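Local coordinates for protein GTP cyclohydrolase 1 type 2 homolog (Escherichia coli, Escherichia coli O157:H7, PDB 1NMO) that binds two metal ions per subunit in a ring-shaped hexamer of the NIF3 family and may help degrade radiation-damaged nucleotides, at residues Q36-G41 and L236-I241. Residues are numbered along the deposited sequence; the frame is centred on the assembly and turned at random.
Sequences QKIVTG and LDVTFI
I38 and T40 of one strand pair in parallel with V238 and F240 of the other, and five backbone hydrogen bonds join the two segments. Q36 O accepts from D237 N; I38 gives its N-H to the D237 carbonyl and accepts from T239 N, with 2.7 Å between I38 O and T239 N; T40 likewise bonds T239 and I241. The T40 N to T239 O bond is longer, 3.2 Å, its donor above the carbonyl plane. Beta-branched residues suit these extended backbones. On the apolar face I38 CB meets V238 CG2 at 4.0 Å, and T40 CG2 presses on V238 CG1 at 3.5 Å, a tight fit; I38 CD1 reaches back to L236 CD1, just ahead of the strand. T40 OG1, between backbone N and carbonyl carbon (chi1 70°), meets the F240 ring edge in plane; this buried hydroxyl is hydrogen-bonded to S227. On the other face V39 is buried, but K37 and D237 are partly exposed, which suits their salt bridge; its modelled length is doubtfully short. The pairing adds the chain's last strand, 237-240, to the edge of the five-stranded sheet, beside 37-41, which also pairs with 59-62. Helix 221-233 covers T40, V238 and F240; helix 46-54 packs on V39 and I241.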
# COMPACT_ATOMS: atom_id res chain seq x y z
N GLN A 36 -11.79 18.18 -42.03
CA GLN A 36 -12.81 18.87 -41.27
C GLN A 36 -12.74 18.57 -39.77
O GLN A 36 -12.83 19.49 -38.94
CB GLN A 36 -14.22 18.51 -41.73
CG GLN A 36 -15.30 19.03 -40.72
CD GLN A 36 -15.24 20.62 -40.45
OE1 GLN A 36 -15.74 21.14 -39.38
NE2 GLN A 36 -14.64 21.39 -41.43
N LYS A 37 -12.56 17.30 -39.41
CA LYS A 37 -12.53 16.86 -38.00
C LYS A 37 -11.07 16.65 -37.57
O LYS A 37 -10.33 15.91 -38.24
CB LYS A 37 -13.36 15.55 -37.92
CG LYS A 37 -13.39 14.90 -36.55
CD LYS A 37 -14.58 15.28 -35.68
CE LYS A 37 -14.32 14.89 -34.20
NZ LYS A 37 -15.13 15.72 -33.13
N ILE A 38 -10.62 17.30 -36.48
CA ILE A 38 -9.22 17.19 -36.10
C ILE A 38 -8.97 16.85 -34.62
O ILE A 38 -9.62 17.45 -33.73
CB ILE A 38 -8.49 18.52 -36.41
CG1 ILE A 38 -8.70 18.91 -37.85
CG2 ILE A 38 -7.04 18.38 -36.31
CD1 ILE A 38 -7.69 19.97 -38.26
N VAL A 39 -8.07 15.88 -34.38
CA VAL A 39 -7.66 15.46 -33.07
C VAL A 39 -6.16 15.91 -32.91
O VAL A 39 -5.33 15.73 -33.84
CB VAL A 39 -7.81 13.89 -32.91
CG1 VAL A 39 -6.79 13.33 -31.86
CG2 VAL A 39 -9.26 13.51 -32.57
N THR A 40 -5.85 16.51 -31.75
CA THR A 40 -4.54 17.01 -31.45
C THR A 40 -4.12 16.50 -30.08
O THR A 40 -4.97 16.08 -29.27
CB THR A 40 -4.56 18.56 -31.41
OG1 THR A 40 -5.28 19.01 -30.25
CG2 THR A 40 -5.21 19.10 -32.70
N GLY A 41 -2.80 16.49 -29.84
CA GLY A 41 -2.28 16.02 -28.56
C GLY A 41 -0.82 16.30 -28.54
O GLY A 41 -0.32 16.74 -29.56
N LEU A 236 -13.24 24.36 -38.71
CA LEU A 236 -12.75 23.02 -38.42
C LEU A 236 -13.21 22.63 -37.04
O LEU A 236 -13.33 23.48 -36.19
CB LEU A 236 -11.24 23.01 -38.44
CG LEU A 236 -10.56 23.29 -39.77
CD1 LEU A 236 -9.07 23.42 -39.51
CD2 LEU A 236 -10.90 22.20 -40.81
N ASP A 237 -13.45 21.35 -36.81
CA ASP A 237 -13.82 20.91 -35.49
C ASP A 237 -12.51 20.31 -34.85
O ASP A 237 -12.18 19.16 -35.14
CB ASP A 237 -14.92 19.83 -35.63
CG ASP A 237 -15.21 19.10 -34.32
OD1 ASP A 237 -15.05 19.76 -33.27
OD2 ASP A 237 -15.63 17.90 -34.31
N VAL A 238 -11.81 21.05 -33.98
CA VAL A 238 -10.57 20.55 -33.39
C VAL A 238 -10.72 20.16 -31.93
O VAL A 238 -11.22 20.97 -31.13
CB VAL A 238 -9.47 21.60 -33.52
CG1 VAL A 238 -8.12 20.96 -33.22
CG2 VAL A 238 -9.46 22.15 -34.97
N THR A 239 -10.31 18.93 -31.56
CA THR A 239 -10.45 18.46 -30.18
C THR A 239 -9.09 18.05 -29.63
O THR A 239 -8.51 17.06 -30.06
CB THR A 239 -11.38 17.20 -30.12
OG1 THR A 239 -12.66 17.50 -30.70
CG2 THR A 239 -11.65 16.76 -28.67
N PHE A 240 -8.57 18.78 -28.65
CA PHE A 240 -7.29 18.45 -28.00
C PHE A 240 -7.46 17.32 -26.96
O PHE A 240 -8.26 17.47 -26.03
CB PHE A 240 -6.74 19.66 -27.27
CG PHE A 240 -5.61 19.34 -26.32
CD1 PHE A 240 -4.48 18.68 -26.76
CD2 PHE A 240 -5.69 19.68 -24.96
CE1 PHE A 240 -3.46 18.35 -25.87
CE2 PHE A 240 -4.65 19.34 -24.08
CZ PHE A 240 -3.55 18.67 -24.54
N ILE A 241 -6.72 16.21 -27.13
CA ILE A 241 -6.77 15.07 -26.17
C ILE A 241 -5.48 14.96 -25.36
O ILE A 241 -4.39 14.80 -25.96
CB ILE A 241 -6.99 13.75 -26.91
CG1 ILE A 241 -8.27 13.85 -27.71
CG2 ILE A 241 -7.17 12.58 -25.89
CD1 ILE A 241 -8.77 12.50 -28.23